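Local structure of ribose 5-phosphate isomerase (Giardia lamblia, 3S5P) at residues A113-L127 and I140-H154. The protein probably interconverts ribose 5-phosphate and ribulose 5-phosphate in the pentose phosphate pathway, as a type B (RpiB) isomerase. Residues are numbered along the deposited sequence; the frame is centred on the assembly and turned at random. Where two conformers were deposited one is given.
Sequences AEMARKHNNANALAL and ILSRFLSTNFEGGRH
The F144 ring is held between two side chains: R117 CD lies over the centre of one face, 4.0 Å from the centroid, and L125 CB over the other, 3.7 Å from it, both as CH-pi contacts. With CG anti to the backbone N (chi1 -173°), the ring reaches in between helix 113-118 and strand 124-127, where A116 and A122 meet its edge. Further apolar packing joins I140 CG2 to L127 CD2 (3.9 Å) and to A113 CB, which also sits close to I140 O. A second CH-pi pair stacks N121 on F149, CB 3.4 Å from the ring centroid and the amide only 15° from the ring plane. These contacts belong to the alpha/beta sandwich of the RpiB family: helices 110-118 and 134-146 lie on one face of the parallel sheet containing strand 124-128, their segments 113-118 and 140-146 nearly parallel, 22° apart. Among the polar contacts, E150 N bonds K118 O (2.9 Å), tying the linker before helix 151-155 to K118. R117, bent at chi2 and chi3 in the conformer given, turns NE to T147 O in a weak bond, while NH1 bonds N121 OD1, in the turn that leads to strand 124-128. E114 bridges two cations, OE2 weakly to R143 NH1 (3.4 Å) and OE1 weakly to K118 NZ (3.4 Å).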
ATOM      1  N   ALA A 113      -0.824   2.859  -9.895  1.00 33.04           N
ATOM      2  CA  ALA A 113       0.556   2.761 -10.417  1.00 34.64           C
ATOM      3  C   ALA A 113       1.114   4.101 -10.882  1.00 35.24           C
ATOM      4  O   ALA A 113       2.262   4.451 -10.574  1.00 36.05           O
ATOM      5  CB  ALA A 113       0.648   1.724 -11.546  1.00 33.42           C
ATOM      6  N   GLU A 114       0.293   4.833 -11.625  1.00 35.76           N
ATOM      7  CA  GLU A 114       0.615   6.171 -12.076  1.00 37.27           C
ATOM      8  C   GLU A 114       0.865   7.106 -10.881  1.00 36.58           C
ATOM      9  O   GLU A 114       1.844   7.822 -10.864  1.00 35.89           O
ATOM     10  CB  GLU A 114      -0.542   6.705 -12.917  1.00 38.26           C
ATOM     11  CG  GLU A 114      -0.218   7.899 -13.765  1.00 43.44           C
ATOM     12  CD  GLU A 114      -1.490   8.525 -14.360  1.00 50.37           C
ATOM     13  OE1 GLU A 114      -1.578   9.757 -14.413  1.00 50.76           O
ATOM     14  OE2 GLU A 114      -2.423   7.780 -14.769  1.00 55.66           O
ATOM     15  N   MET A 115      -0.003   7.088  -9.879  1.00 36.39           N
ATOM     16  CA  MET A 115       0.218   7.983  -8.733  1.00 37.46           C
ATOM     17  C   MET A 115       1.416   7.534  -7.888  1.00 37.14           C
ATOM     18  O   MET A 115       2.190   8.366  -7.430  1.00 38.33           O
ATOM     19  CB  MET A 115      -1.061   8.142  -7.899  1.00 37.71           C
ATOM     20  CG  MET A 115      -2.223   8.773  -8.677  1.00 40.37           C
ATOM     21  SD  MET A 115      -1.846  10.388  -9.450  1.00 44.68           S
ATOM     22  CE  MET A 115      -1.522   9.915 -11.124  1.00 44.38           C
ATOM     23  N   ALA A 116       1.608   6.222  -7.733  1.00 36.39           N
ATOM     24  CA  ALA A 116       2.783   5.695  -6.994  1.00 36.73           C
ATOM     25  C   ALA A 116       4.109   6.237  -7.507  1.00 36.26           C
ATOM     26  O   ALA A 116       5.027   6.455  -6.744  1.00 36.47           O
ATOM     27  CB  ALA A 116       2.823   4.142  -7.006  1.00 34.93           C
ATOM     28  N   ARG A 117       4.217   6.412  -8.808  1.00 36.59           N
ATOM     29  CA  ARG A 117       5.424   6.966  -9.393  0.50 37.09           C
ATOM     30  C   ARG A 117       5.387   8.494  -9.352  1.00 38.74           C
ATOM     31  O   ARG A 117       6.278   9.114  -8.763  1.00 39.05           O
ATOM     32  CB  ARG A 117       5.641   6.429 -10.814  0.50 37.08           C
ATOM     33  CG  ARG A 117       5.970   4.895 -10.872  0.50 35.44           C
ATOM     34  CD  ARG A 117       7.399   4.554 -10.374  0.50 32.66           C
ATOM     35  NE  ARG A 117       8.439   5.379 -10.996  0.50 32.59           N
ATOM     36  CZ  ARG A 117       9.375   6.070 -10.333  0.50 32.65           C
ATOM     37  NH1 ARG A 117       9.452   6.037  -8.999  0.50 27.28           N
ATOM     38  NH2 ARG A 117      10.266   6.780 -11.018  0.50 31.70           N
ATOM     39  N   LYS A 118       4.343   9.095  -9.937  1.00 40.05           N
ATOM     40  CA  LYS A 118       4.248  10.541 -10.053  1.00 42.90           C
ATOM     41  C   LYS A 118       4.430  11.274  -8.726  1.00 43.35           C
ATOM     42  O   LYS A 118       5.228  12.175  -8.640  1.00 44.50           O
ATOM     43  CB  LYS A 118       2.915  10.975 -10.664  1.00 44.15           C
ATOM     44  CG  LYS A 118       2.925  11.157 -12.175  1.00 47.46           C
ATOM     45  CD  LYS A 118       1.691  11.944 -12.616  1.00 52.24           C
ATOM     46  CE  LYS A 118       1.753  12.290 -14.102  1.00 56.50           C
ATOM     47  NZ  LYS A 118       1.446  11.100 -14.956  1.00 54.96           N
ATOM     48  N   HIS A 119       3.676  10.865  -7.710  1.00 43.27           N
ATOM     49  CA  HIS A 119       3.569  11.573  -6.436  1.00 43.12           C
ATOM     50  C   HIS A 119       4.450  10.939  -5.365  1.00 42.41           C
ATOM     51  O   HIS A 119       4.956  11.639  -4.512  1.00 41.77           O
ATOM     52  CB  HIS A 119       2.133  11.489  -5.964  1.00 43.71           C
ATOM     53  CG  HIS A 119       1.173  12.264  -6.807  1.00 47.91           C
ATOM     54  ND1 HIS A 119      -0.168  12.361  -6.504  1.00 50.39           N
ATOM     55  CD2 HIS A 119       1.359  12.992  -7.935  1.00 50.70           C
ATOM     56  CE1 HIS A 119      -0.768  13.102  -7.419  1.00 53.80           C
ATOM     57  NE2 HIS A 119       0.136  13.496  -8.300  1.00 54.20           N
ATOM     58  N   ASN A 120       4.615   9.607  -5.405  1.00 40.55           N
ATOM     59  CA  ASN A 120       5.243   8.897  -4.271  1.00 40.05           C
ATOM     60  C   ASN A 120       6.644   8.374  -4.533  1.00 39.66           C
ATOM     61  O   ASN A 120       7.299   7.887  -3.605  1.00 40.86           O
ATOM     62  CB  ASN A 120       4.338   7.778  -3.744  1.00 38.54           C
ATOM     63  CG  ASN A 120       2.884   8.246  -3.533  1.00 39.59           C
ATOM     64  OD1 ASN A 120       1.963   7.689  -4.121  1.00 40.62           O
ATOM     65  ND2 ASN A 120       2.685   9.280  -2.709  1.00 37.90           N
ATOM     66  N   ASN A 121       7.100   8.470  -5.782  1.00 38.74           N
ATOM     67  CA  ASN A 121       8.446   8.006  -6.154  1.00 39.43           C
ATOM     68  C   ASN A 121       8.694   6.548  -5.740  1.00 38.77           C
ATOM     69  O   ASN A 121       9.762   6.207  -5.250  1.00 39.44           O
ATOM     70  CB  ASN A 121       9.556   8.949  -5.591  1.00 40.24           C
ATOM     71  CG  ASN A 121      10.884   8.744  -6.273  1.00 41.69           C
ATOM     72  OD1 ASN A 121      10.921   8.294  -7.404  1.00 41.95           O
ATOM     73  ND2 ASN A 121      11.996   9.032  -5.566  1.00 42.71           N
ATOM     74  N   ALA A 122       7.699   5.689  -5.946  1.00 37.30           N
ATOM     75  CA  ALA A 122       7.831   4.300  -5.571  1.00 36.58           C
ATOM     76  C   ALA A 122       8.934   3.678  -6.425  1.00 36.51           C
ATOM     77  O   ALA A 122       9.030   3.970  -7.607  1.00 36.99           O
ATOM     78  CB  ALA A 122       6.528   3.554  -5.745  1.00 35.05           C
ATOM     79  N   ASN A 123       9.782   2.865  -5.803  1.00 35.71           N
ATOM     80  CA  ASN A 123      10.761   2.090  -6.532  1.00 36.31           C
ATOM     81  C   ASN A 123      10.519   0.589  -6.347  1.00 36.41           C
ATOM     82  O   ASN A 123      11.345  -0.213  -6.722  1.00 37.13           O
ATOM     83  CB  ASN A 123      12.215   2.484  -6.116  1.00 36.55           C
ATOM     84  CG  ASN A 123      12.414   2.500  -4.613  1.00 35.43           C
ATOM     85  OD1 ASN A 123      11.549   2.065  -3.861  1.00 36.08           O
ATOM     86  ND2 ASN A 123      13.555   3.006  -4.167  1.00 33.27           N
ATOM     87  N   ALA A 124       9.401   0.219  -5.715  1.00 36.35           N
ATOM     88  CA  ALA A 124       9.006  -1.183  -5.597  1.00 36.41           C
ATOM     89  C   ALA A 124       7.525  -1.251  -5.863  1.00 36.35           C
ATOM     90  O   ALA A 124       6.771  -0.396  -5.397  1.00 36.65           O
ATOM     91  CB  ALA A 124       9.323  -1.729  -4.213  1.00 37.13           C
ATOM     92  N   LEU A 125       7.103  -2.239  -6.641  1.00 36.35           N
ATOM     93  CA  LEU A 125       5.693  -2.456  -6.875  1.00 35.60           C
ATOM     94  C   LEU A 125       5.337  -3.793  -6.229  1.00 36.74           C
ATOM     95  O   LEU A 125       6.006  -4.801  -6.491  1.00 38.09           O
ATOM     96  CB  LEU A 125       5.428  -2.522  -8.385  1.00 35.33           C
ATOM     97  CG  LEU A 125       4.008  -2.926  -8.830  1.00 35.12           C
ATOM     98  CD1 LEU A 125       2.970  -1.884  -8.375  1.00 33.10           C
ATOM     99  CD2 LEU A 125       3.921  -3.120 -10.345  1.00 33.23           C
ATOM    100  N   ALA A 126       4.306  -3.810  -5.390  1.00 36.47           N
ATOM    101  CA  ALA A 126       3.790  -5.071  -4.858  1.00 36.90           C
ATOM    102  C   ALA A 126       2.523  -5.455  -5.580  1.00 36.65           C
ATOM    103  O   ALA A 126       1.635  -4.622  -5.750  1.00 36.49           O
ATOM    104  CB  ALA A 126       3.532  -4.973  -3.374  1.00 37.03           C
ATOM    105  N   LEU A 127       2.438  -6.712  -6.005  1.00 36.95           N
ATOM    106  CA  LEU A 127       1.224  -7.230  -6.605  1.00 36.44           C
ATOM    107  C   LEU A 127       0.718  -8.485  -5.872  1.00 37.16           C
ATOM    108  O   LEU A 127       1.499  -9.310  -5.436  1.00 38.10           O
ATOM    109  CB  LEU A 127       1.459  -7.546  -8.075  1.00 36.59           C
ATOM    110  CG  LEU A 127       1.797  -6.382  -9.008  1.00 37.70           C
ATOM    111  CD1 LEU A 127       2.367  -6.924 -10.275  1.00 37.26           C
ATOM    112  CD2 LEU A 127       0.546  -5.504  -9.289  1.00 36.52           C
ATOM    113  N   ILE A 140      -0.883  -2.689 -14.815  1.00 36.49           N
ATOM    114  CA  ILE A 140      -0.370  -1.961 -13.642  1.00 34.97           C
ATOM    115  C   ILE A 140       1.144  -1.816 -13.736  1.00 36.00           C
ATOM    116  O   ILE A 140       1.700  -0.697 -13.577  1.00 35.91           O
ATOM    117  CB  ILE A 140      -0.761  -2.691 -12.307  1.00 34.42           C
ATOM    118  CG1 ILE A 140      -2.282  -2.606 -12.071  1.00 34.18           C
ATOM    119  CG2 ILE A 140      -0.054  -2.078 -11.110  1.00 33.15           C
ATOM    120  CD1 ILE A 140      -2.775  -3.463 -10.923  1.00 30.73           C
ATOM    121  N   LEU A 141       1.807  -2.947 -13.984  1.00 36.22           N
ATOM    122  CA  LEU A 141       3.224  -2.985 -14.194  1.00 37.56           C
ATOM    123  C   LEU A 141       3.626  -2.029 -15.322  1.00 39.35           C
ATOM    124  O   LEU A 141       4.566  -1.248 -15.192  1.00 39.28           O
ATOM    125  CB  LEU A 141       3.666  -4.413 -14.573  1.00 38.54           C
ATOM    126  CG  LEU A 141       5.146  -4.500 -14.981  1.00 40.08           C
ATOM    127  CD1 LEU A 141       6.081  -4.126 -13.805  1.00 37.50           C
ATOM    128  CD2 LEU A 141       5.537  -5.848 -15.584  1.00 42.28           C
ATOM    129  N   SER A 142       2.963  -2.152 -16.472  1.00 41.07           N
ATOM    130  CA  SER A 142       3.333  -1.316 -17.619  1.00 42.54           C
ATOM    131  C   SER A 142       3.201   0.191 -17.301  1.00 42.05           C
ATOM    132  O   SER A 142       4.037   1.003 -17.710  1.00 43.56           O
ATOM    133  CB  SER A 142       2.527  -1.729 -18.858  1.00 43.71           C
ATOM    134  OG  SER A 142       2.136  -0.599 -19.601  1.00 45.34           O
ATOM    135  N   ARG A 143       2.166   0.574 -16.563  1.00 40.65           N
ATOM    136  CA  ARG A 143       2.004   1.983 -16.162  1.00 40.22           C
ATOM    137  C   ARG A 143       3.033   2.384 -15.092  1.00 39.47           C
ATOM    138  O   ARG A 143       3.599   3.477 -15.142  1.00 39.65           O
ATOM    139  CB  ARG A 143       0.582   2.259 -15.696  1.00 40.09           C
ATOM    140  CG  ARG A 143       0.327   3.678 -15.230  1.00 41.84           C
ATOM    141  CD  ARG A 143       0.381   4.675 -16.366  1.00 46.43           C
ATOM    142  NE  ARG A 143      -0.400   4.143 -17.462  1.00 51.89           N
ATOM    143  CZ  ARG A 143      -1.706   4.326 -17.616  1.00 56.39           C
ATOM    144  NH1 ARG A 143      -2.415   5.073 -16.750  1.00 55.43           N
ATOM    145  NH2 ARG A 143      -2.299   3.777 -18.664  1.00 56.81           N
ATOM    146  N   PHE A 144       3.320   1.475 -14.166  1.00 38.36           N
ATOM    147  CA  PHE A 144       4.382   1.693 -13.165  1.00 37.76           C
ATOM    148  C   PHE A 144       5.750   1.954 -13.857  1.00 39.31           C
ATOM    149  O   PHE A 144       6.512   2.842 -13.453  1.00 39.09           O
ATOM    150  CB  PHE A 144       4.446   0.480 -12.209  1.00 36.05           C
ATOM    151  CG  PHE A 144       5.383   0.647 -11.032  1.00 35.72           C
ATOM    152  CD1 PHE A 144       4.939   1.206  -9.834  1.00 33.77           C
ATOM    153  CD2 PHE A 144       6.699   0.178 -11.091  1.00 36.81           C
ATOM    154  CE1 PHE A 144       5.777   1.324  -8.722  1.00 32.52           C
ATOM    155  CE2 PHE A 144       7.559   0.301  -9.955  1.00 37.15           C
ATOM    156  CZ  PHE A 144       7.081   0.888  -8.777  1.00 31.53           C
ATOM    157  N   LEU A 145       6.057   1.201 -14.915  1.00 40.99           N
ATOM    158  CA  LEU A 145       7.406   1.271 -15.507  1.00 42.37           C
ATOM    159  C   LEU A 145       7.581   2.486 -16.408  1.00 44.19           C
ATOM    160  O   LEU A 145       8.707   2.953 -16.625  1.00 45.56           O
ATOM    161  CB  LEU A 145       7.740  -0.026 -16.254  1.00 43.17           C
ATOM    162  CG  LEU A 145       7.886  -1.344 -15.472  1.00 41.70           C
ATOM    163  CD1 LEU A 145       8.305  -2.477 -16.450  1.00 40.04           C
ATOM    164  CD2 LEU A 145       8.858  -1.278 -14.268  1.00 36.65           C
ATOM    165  N   SER A 146       6.472   3.012 -16.927  1.00 44.46           N
ATOM    166  CA  SER A 146       6.568   4.116 -17.887  1.00 46.44           C
ATOM    167  C   SER A 146       6.232   5.484 -17.301  1.00 46.76           C
ATOM    168  O   SER A 146       6.280   6.473 -18.013  1.00 49.50           O
ATOM    169  CB  SER A 146       5.693   3.852 -19.110  1.00 47.21           C
ATOM    170  OG  SER A 146       4.316   3.852 -18.770  1.00 47.11           O
ATOM    171  N   THR A 147       5.869   5.557 -16.022  1.00 45.25           N
ATOM    172  CA  THR A 147       5.535   6.834 -15.401  1.00 44.30           C
ATOM    173  C   THR A 147       6.750   7.298 -14.611  1.00 45.00           C
ATOM    174  O   THR A 147       7.346   6.513 -13.896  1.00 44.13           O
ATOM    175  CB  THR A 147       4.301   6.692 -14.473  1.00 42.47           C
ATOM    176  OG1 THR A 147       3.210   6.154 -15.223  1.00 40.44           O
ATOM    177  CG2 THR A 147       3.884   8.030 -13.897  1.00 41.05           C
ATOM    178  N   ASN A 148       7.134   8.558 -14.782  1.00 47.54           N
ATOM    179  CA  ASN A 148       8.232   9.173 -14.018  1.00 49.33           C
ATOM    180  C   ASN A 148       7.757   9.915 -12.762  1.00 49.24           C
ATOM    181  O   ASN A 148       6.648  10.439 -12.733  1.00 48.17           O
ATOM    182  CB  ASN A 148       9.008  10.145 -14.913  1.00 51.51           C
ATOM    183  CG  ASN A 148       9.766   9.432 -16.016  1.00 55.22           C
ATOM    184  OD1 ASN A 148      10.100   8.253 -15.894  1.00 56.63           O
ATOM    185  ND2 ASN A 148      10.045  10.145 -17.098  1.00 59.17           N
ATOM    186  N   PHE A 149       8.595   9.930 -11.726  1.00 50.55           N
ATOM    187  CA  PHE A 149       8.360  10.738 -10.536  1.00 52.29           C
ATOM    188  C   PHE A 149       8.337  12.240 -10.906  1.00 56.81           C
ATOM    189  O   PHE A 149       9.107  12.683 -11.747  1.00 57.35           O
ATOM    190  CB  PHE A 149       9.434  10.425  -9.492  1.00 50.44           C
ATOM    191  CG  PHE A 149       9.379  11.281  -8.232  1.00 48.58           C
ATOM    192  CD1 PHE A 149       8.202  11.431  -7.502  1.00 45.69           C
ATOM    193  CD2 PHE A 149      10.543  11.869  -7.734  1.00 46.66           C
ATOM    194  CE1 PHE A 149       8.183  12.201  -6.308  1.00 46.59           C
ATOM    195  CE2 PHE A 149      10.538  12.613  -6.555  1.00 46.04           C
ATOM    196  CZ  PHE A 149       9.354  12.788  -5.841  1.00 44.24           C
ATOM    197  N   GLU A 150       7.410  12.993 -10.308  1.00 43.61           N
ATOM    198  CA  GLU A 150       7.385  14.476 -10.421  1.00 48.47           C
ATOM    199  C   GLU A 150       8.224  15.110  -9.288  1.00 50.07           C
ATOM    200  O   GLU A 150       7.695  15.783  -8.396  1.00 51.22           O
ATOM    201  CB  GLU A 150       5.938  15.008 -10.421  1.00 48.90           C
ATOM    202  CG  GLU A 150       5.200  14.791 -11.783  1.00 54.03           C
ATOM    203  CD  GLU A 150       3.678  15.091 -11.708  1.00 61.15           C
ATOM    204  OE1 GLU A 150       3.142  15.275 -10.569  1.00 60.40           O
ATOM    205  OE2 GLU A 150       3.030  15.125 -12.794  1.00 62.28           O
ATOM    206  N   GLY A 151       9.533  14.864  -9.323  1.00 51.87           N
ATOM    207  CA  GLY A 151      10.453  15.391  -8.320  1.00 53.79           C
ATOM    208  C   GLY A 151      10.367  16.896  -8.124  1.00 55.01           C
ATOM    209  O   GLY A 151      10.384  17.367  -6.986  1.00 54.36           O
ATOM    210  N   GLY A 152      10.258  17.619  -9.246  1.00 56.75           N
ATOM    211  CA  GLY A 152      10.171  19.095  -9.313  1.00 59.53           C
ATOM    212  C   GLY A 152       9.213  19.748  -8.332  1.00 61.23           C
ATOM    213  O   GLY A 152       9.637  20.554  -7.524  1.00 61.56           O
ATOM    214  N   ARG A 153       7.933  19.381  -8.379  1.00 63.08           N
ATOM    215  CA  ARG A 153       6.925  19.967  -7.484  1.00 64.92           C
ATOM    216  C   ARG A 153       7.186  19.671  -6.009  1.00 66.01           C
ATOM    217  O   ARG A 153       6.870  20.486  -5.152  1.00 66.86           O
ATOM    218  CB  ARG A 153       5.507  19.489  -7.865  1.00 65.22           C
ATOM    219  N   HIS A 154       7.733  18.497  -5.709  1.00 67.10           N
ATOM    220  CA  HIS A 154       7.975  18.097  -4.318  1.00 68.34           C
ATOM    221  C   HIS A 154       9.253  18.784  -3.780  1.00 68.40           C
ATOM    222  O   HIS A 154       9.337  19.137  -2.583  1.00 67.90           O
ATOM    223  CB  HIS A 154       8.116  16.556  -4.202  1.00 68.94           C
ATOM    224  CG  HIS A 154       6.859  15.789  -4.503  1.00 71.12           C
ATOM    225  ND1 HIS A 154       6.282  15.761  -5.757  1.00 73.24           N
ATOM    226  CD2 HIS A 154       6.075  15.016  -3.710  1.00 71.61           C
ATOM    227  CE1 HIS A 154       5.182  15.024  -5.717  1.00 73.60           C
ATOM    228  NE2 HIS A 154       5.035  14.562  -4.486  1.00 72.80           N
TER